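Long-range contacts in 7beta-hydroxysteroid dehydrogenase (Collinsella aerofaciens, PDB 5FYD), which reduces the 7-oxo group of 7-oxolithocholate with NADPH to give ursodeoxycholate, and probably contributes to ursodeoxycholate formation in the human colon: residues V36-R41 against A65-P70; L186-T191 against M208-T213. All blocks are in the same frame, centred on the assembly; numbering follows the deposited sequence.

Contact 1: residues V36-R41 against A65-P70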
loop_
_atom_site.group_PDB
_atom_site.type_symbol
_atom_site.label_atom_id
_atom_site.label_comp_id
_atom_site.label_asym_id
_atom_site.label_seq_id
_atom_site.Cartn_x
_atom_site.Cartn_y
_atom_site.Cartn_z
ATOM N N VAL A 36 -12.869 8.867 -22.011
ATOM C CA VAL A 36 -13.518 7.633 -21.596
ATOM C C VAL A 36 -12.643 7.107 -20.483
ATOM O O VAL A 36 -11.468 6.817 -20.718
ATOM C CB VAL A 36 -13.601 6.585 -22.730
ATOM C CG1 VAL A 36 -14.412 5.395 -22.272
ATOM C CG2 VAL A 36 -14.209 7.170 -23.972
ATOM N N MET A 37 -13.204 6.992 -19.288
ATOM C CA MET A 37 -12.461 6.561 -18.111
ATOM C C MET A 37 -13.016 5.234 -17.623
ATOM O O MET A 37 -14.243 5.080 -17.461
ATOM C CB MET A 37 -12.497 7.622 -16.997
ATOM C CG MET A 37 -13.855 8.051 -16.509
ATOM S SD MET A 37 -13.639 9.424 -15.344
ATOM C CE MET A 37 -13.203 10.691 -16.500
ATOM N N VAL A 38 -12.111 4.271 -17.439
ATOM C CA VAL A 38 -12.498 2.899 -17.176
ATOM C C VAL A 38 -11.797 2.383 -15.951
ATOM O O VAL A 38 -10.580 2.613 -15.743
ATOM C CB VAL A 38 -12.153 1.979 -18.354
ATOM C CG1 VAL A 38 -12.804 0.609 -18.166
ATOM C CG2 VAL A 38 -12.543 2.606 -19.689
ATOM N N GLY A 39 -12.570 1.672 -15.129
ATOM C CA GLY A 39 -12.034 1.062 -13.926
ATOM C C GLY A 39 -13.119 0.358 -13.151
ATOM O O GLY A 39 -14.278 0.423 -13.517
ATOM N N ARG A 40 -12.729 -0.324 -12.080
ATOM C CA ARG A 40 -13.698 -1.112 -11.304
ATOM C C ARG A 40 -14.505 -0.294 -10.283
ATOM O O ARG A 40 -15.614 -0.676 -9.960
ATOM C CB ARG A 40 -13.067 -2.351 -10.656
ATOM C CG ARG A 40 -11.771 -2.158 -9.924
ATOM C CD ARG A 40 -11.451 -3.400 -9.101
ATOM N NE ARG A 40 -12.219 -3.363 -7.865
ATOM C CZ ARG A 40 -11.867 -2.696 -6.758
ATOM N NH1 ARG A 40 -10.728 -2.001 -6.691
ATOM N NH2 ARG A 40 -12.668 -2.723 -5.697
ATOM N N ARG A 41 -13.959 0.830 -9.814
ATOM C CA ARG A 41 -14.608 1.657 -8.790
ATOM C C ARG A 41 -15.475 2.753 -9.415
ATOM O O ARG A 41 -15.027 3.888 -9.605
ATOM C CB ARG A 41 -13.566 2.241 -7.843
ATOM C CG ARG A 41 -13.055 1.215 -6.840
ATOM C CD ARG A 41 -12.143 1.848 -5.809
ATOM N NE ARG A 41 -10.918 2.343 -6.439
ATOM C CZ ARG A 41 -9.687 1.853 -6.274
ATOM N NH1 ARG A 41 -9.436 0.806 -5.482
ATOM N NH2 ARG A 41 -8.674 2.426 -6.923
ATOM N N ALA A 65 -15.525 -1.501 -15.456
ATOM C CA ALA A 65 -15.040 -2.815 -15.856
ATOM C C ALA A 65 -13.918 -3.255 -14.939
ATOM O O ALA A 65 -13.101 -2.434 -14.496
ATOM C CB ALA A 65 -14.572 -2.822 -17.303
ATOM N N ASP A 66 -13.881 -4.555 -14.649
ATOM C CA ASP A 66 -12.830 -5.119 -13.818
ATOM C C ASP A 66 -11.920 -5.865 -14.771
ATOM O O ASP A 66 -12.318 -6.880 -15.347
ATOM C CB ASP A 66 -13.456 -6.048 -12.777
ATOM C CG ASP A 66 -12.443 -6.699 -11.878
ATOM O OD1 ASP A 66 -11.244 -6.818 -12.249
ATOM O OD2 ASP A 66 -12.855 -7.084 -10.760
ATOM N N PHE A 67 -10.695 -5.360 -14.972
ATOM C CA PHE A 67 -9.826 -5.941 -16.013
ATOM C C PHE A 67 -9.323 -7.353 -15.719
ATOM O O PHE A 67 -8.729 -7.983 -16.599
ATOM C CB PHE A 67 -8.617 -5.035 -16.297
ATOM C CG PHE A 67 -8.988 -3.641 -16.713
ATOM C CD1 PHE A 67 -9.994 -3.406 -17.625
ATOM C CD2 PHE A 67 -8.356 -2.564 -16.145
ATOM C CE1 PHE A 67 -10.340 -2.114 -17.995
ATOM C CE2 PHE A 67 -8.699 -1.264 -16.497
ATOM C CZ PHE A 67 -9.691 -1.041 -17.430
ATOM N N SER A 68 -9.496 -7.820 -14.474
ATOM C CA SER A 68 -9.171 -9.194 -14.113
ATOM C C SER A 68 -10.241 -10.172 -14.588
ATOM O O SER A 68 -10.040 -11.383 -14.454
ATOM C CB SER A 68 -9.012 -9.351 -12.591
ATOM O OG SER A 68 -10.277 -9.302 -11.925
ATOM N N GLN A 69 -11.384 -9.673 -15.076
ATOM C CA GLN A 69 -12.550 -10.528 -15.375
ATOM C C GLN A 69 -12.754 -10.710 -16.860
ATOM O O GLN A 69 -12.568 -9.769 -17.648
ATOM C CB GLN A 69 -13.818 -9.919 -14.777
ATOM C CG GLN A 69 -13.813 -9.820 -13.262
ATOM C CD GLN A 69 -13.765 -11.186 -12.615
ATOM O OE1 GLN A 69 -14.530 -12.072 -12.983
ATOM N NE2 GLN A 69 -12.825 -11.389 -11.695
ATOM N N PRO A 70 -13.201 -11.910 -17.269
ATOM C CA PRO A 70 -13.529 -12.089 -18.676
ATOM C C PRO A 70 -14.660 -11.144 -19.113
ATOM O O PRO A 70 -15.566 -10.862 -18.334
ATOM C CB PRO A 70 -13.987 -13.550 -18.763
ATOM C CG PRO A 70 -14.269 -13.985 -17.383
ATOM C CD PRO A 70 -13.495 -13.105 -16.453
#
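Gly39 and Ala65 join the end of strand 34-39 to the loop that follows strand 60-64 through one backbone hydrogen bond, from Ala65 N to Gly39 O (3.0 Å). The donor stands well above the plane of the Gly39 carbonyl, 56° out of it. Just beyond, the CA atoms of Arg40 and Asp66 are 4.8 Å apart. Before this link along the strand, the side-chain contact is apolar. Val38 CG1 is anti to the backbone N (chi1 -169°). It carries the side-chain contact, lying 3.6 Å from Phe67 CZ and almost as close to Phe67 CE1. The valine and phenylalanine side chains meet at a slant. The same methyl also touches Ala65 CB, at 4.0 Å. Leu12 and Leu14 of strand 10-14 pack on Val38 as well. At the more open end, Arg40 CB comes within 4.2 Å of Asp66 CA. The arginine chain bends at chi3 (-80°), and its NE stays 4.8 Å from Asp66 OD2. The opposite charges are near but not in contact. Asp66 is held by its own loop. Its OD1 accepts from both Ser68 OG (2.7 Å) and Ser68 N (3.0 Å), and both donors come from the same face of the carboxylate plane. The bond from Ser68 N makes an Asx turn. It is combined with a type I beta turn from Asp66 to Gln69. This double grip on OD1 would limit rotation of the carboxylate. Phe67 O is tied to Thr118 OG1, and Ser68 O to Asn113 ND2. Arg40, Arg41, Asp66 and Phe67 all bind NADP(+), so the contact brings two parts of the cofactor site together. Neighbouring strand ends carrying the nucleotide-binding residues are the hallmark of the Rossmann fold of short-chain dehydrogenases.

Contact 2: residues L186-T191 against M208-T213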
loop_
_atom_site.group_PDB
_atom_site.type_symbol
_atom_site.label_atom_id
_atom_site.label_comp_id
_atom_site.label_asym_id
_atom_site.label_seq_id
_atom_site.Cartn_x
_atom_site.Cartn_y
_atom_site.Cartn_z
ATOM N N LEU A 186 7.739 3.064 -15.359
ATOM C CA LEU A 186 7.723 3.825 -14.113
ATOM C C LEU A 186 8.510 3.108 -13.046
ATOM O O LEU A 186 8.564 1.890 -13.021
ATOM C CB LEU A 186 6.304 3.985 -13.615
ATOM C CG LEU A 186 5.306 4.564 -14.622
ATOM C CD1 LEU A 186 3.967 4.816 -13.935
ATOM C CD2 LEU A 186 5.854 5.805 -15.283
ATOM N N GLY A 187 9.094 3.880 -12.145
ATOM C CA GLY A 187 9.673 3.338 -10.948
ATOM C C GLY A 187 8.704 3.650 -9.826
ATOM O O GLY A 187 7.491 3.688 -10.005
ATOM N N THR A 188 9.251 3.930 -8.665
ATOM C CA THR A 188 8.433 4.269 -7.516
ATOM C C THR A 188 7.767 5.628 -7.736
ATOM O O THR A 188 8.428 6.601 -8.091
ATOM C CB THR A 188 9.307 4.221 -6.263
ATOM O OG1 THR A 188 9.873 2.906 -6.190
ATOM C CG2 THR A 188 8.513 4.534 -5.024
ATOM N N THR A 189 6.449 5.640 -7.595
ATOM C CA THR A 189 5.615 6.771 -7.940
ATOM C C THR A 189 4.792 7.161 -6.707
ATOM O O THR A 189 4.317 6.298 -5.982
ATOM C CB THR A 189 4.666 6.398 -9.094
ATOM O OG1 THR A 189 5.431 5.923 -10.223
ATOM C CG2 THR A 189 3.825 7.587 -9.503
ATOM N N LEU A 190 4.651 8.457 -6.484
ATOM C CA LEU A 190 3.909 8.969 -5.333
ATOM C C LEU A 190 2.414 8.737 -5.547
ATOM O O LEU A 190 1.799 9.349 -6.413
ATOM C CB LEU A 190 4.209 10.449 -5.148
ATOM C CG LEU A 190 3.577 11.201 -3.967
ATOM C CD1 LEU A 190 4.159 10.732 -2.645
ATOM C CD2 LEU A 190 3.796 12.692 -4.152
ATOM N N THR A 191 1.862 7.804 -4.782
ATOM C CA THR A 191 0.441 7.481 -4.789
ATOM C C THR A 191 -0.051 7.500 -3.334
ATOM O O THR A 191 0.771 7.612 -2.403
ATOM C CB THR A 191 0.206 6.102 -5.436
ATOM O OG1 THR A 191 0.955 5.098 -4.740
ATOM C CG2 THR A 191 0.642 6.114 -6.901
ATOM N N MET A 208 11.166 9.858 -1.343
ATOM C CA MET A 208 10.887 11.023 -2.234
ATOM C C MET A 208 12.076 11.531 -3.064
ATOM O O MET A 208 11.872 12.187 -4.090
ATOM C CB MET A 208 10.279 12.208 -1.461
ATOM C CG MET A 208 8.766 12.321 -1.576
ATOM S SD MET A 208 8.143 12.468 -3.278
ATOM C CE MET A 208 8.862 14.013 -3.839
ATOM N N LYS A 209 13.302 11.250 -2.627
ATOM C CA LYS A 209 14.490 11.514 -3.455
ATOM C C LYS A 209 14.445 10.745 -4.789
ATOM O O LYS A 209 15.062 11.172 -5.769
ATOM C CB LYS A 209 15.796 11.200 -2.692
ATOM C CG LYS A 209 16.325 12.361 -1.852
ATOM C CD LYS A 209 17.277 11.902 -0.753
ATOM C CE LYS A 209 17.911 13.085 -0.035
ATOM N NZ LYS A 209 18.266 12.759 1.374
ATOM N N ILE A 210 13.717 9.623 -4.814
ATOM C CA ILE A 210 13.572 8.801 -6.021
ATOM C C ILE A 210 12.125 8.476 -6.431
ATOM O O ILE A 210 11.925 7.653 -7.331
ATOM C CB ILE A 210 14.415 7.499 -5.910
ATOM C CG1 ILE A 210 13.956 6.603 -4.745
ATOM C CG2 ILE A 210 15.894 7.843 -5.752
ATOM C CD1 ILE A 210 12.852 5.626 -5.082
ATOM N N ALA A 211 11.125 9.095 -5.796
ATOM C CA ALA A 211 9.731 8.967 -6.253
ATOM C C ALA A 211 9.336 10.137 -7.141
ATOM O O ALA A 211 9.656 11.289 -6.852
ATOM C CB ALA A 211 8.770 8.859 -5.083
ATOM N N LEU A 212 8.631 9.831 -8.229
ATOM C CA LEU A 212 8.110 10.848 -9.124
ATOM C C LEU A 212 6.631 11.003 -8.853
ATOM O O LEU A 212 5.994 10.077 -8.393
ATOM C CB LEU A 212 8.306 10.417 -10.588
ATOM C CG LEU A 212 9.738 10.075 -10.998
ATOM C CD1 LEU A 212 9.728 9.482 -12.399
ATOM C CD2 LEU A 212 10.644 11.299 -10.937
ATOM N N THR A 213 6.086 12.169 -9.150
ATOM C CA THR A 213 4.637 12.353 -9.108
ATOM C C THR A 213 3.999 11.780 -10.368
ATOM O O THR A 213 4.642 11.726 -11.428
ATOM C CB THR A 213 4.215 13.813 -8.982
ATOM O OG1 THR A 213 4.476 14.516 -10.206
ATOM C CG2 THR A 213 4.922 14.487 -7.782
HETATM O O HOH W 1 11.943 4.884 -8.722
#
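Thr189 and Leu212 form a single parallel beta bridge, with their CA atoms 4.9 Å apart. Leu212 gives its N-H to Thr188 O (3.2 Å), in the plane of that carbonyl. Its own O takes the N-H of Leu190 in a nearly straight bond (2.8 Å, 171° at the hydrogen). The CA-H groups of Ala211 and Thr189 add contacts to Thr188 O and Leu212 O. Before the bridge, a water accepts from Thr188 N and lies 3.1 Å from Ile210 O, between the diverging backbones. In Thr189, OG1 is beside the backbone N (chi1 -56°). It donates to Gly187 O, two residues earlier in its own loop (3.0 Å), from above the plane of that carbonyl. CG2 lies against Leu212 O (3.5 Å), and the side chain also packs on Val20, an NADP(+)-binding residue, and on Pro214. An alanine here would probably leave Gly187 O without its hydroxyl partner and open a gap beside Leu212 O. The bridge lies just past strand 179-186, at the root of the helical excursion 192-208. In the short-chain dehydrogenase family this region commonly forms the substrate-binding loop. Ile210 CD1 rests on Thr188 CB at 4.0 Å. The hydroxyl of Thr188 is engaged by Gly200 N and Gly201 O of the second subunit. The bond to CB of Leu190 points toward the other segment, and CB touches Leu212 O. Its methyls make looser contacts: CD1 with Met208 SD, which is poorly ordered, and CD2 with Thr213 CG2 (4.2 Å). Thr213 and Thr191 are each the N-cap of a helix. Thr213 OG1 accepts from Glu216 N, and Thr191 OG1 from Leu194 N.

From the N terminus, the chain leaves strand 34-39, runs back through helix 42-56 and enters the parallel strand 60-64. Contact 1 closes this beta-alpha-beta crossover at one margin of the sheet. The chain then builds the middle of the sheet, with Tyr156, the probable proton acceptor, on helix 154-173. Strand 179-186 leads into contact 2, which closes a second, shorter loop holding helices 192-195 and 202-208. Helix 214-224 follows directly. The two loops are in series and neither nest nor cross. The centres of contact 1 and contact 2 are about 25 Å apart, without touching. Contact 1 joins NADP(+)-binding loops, whereas contact 2 ties the end of the helical excursion to the loop after strand 179-186, against the second subunit.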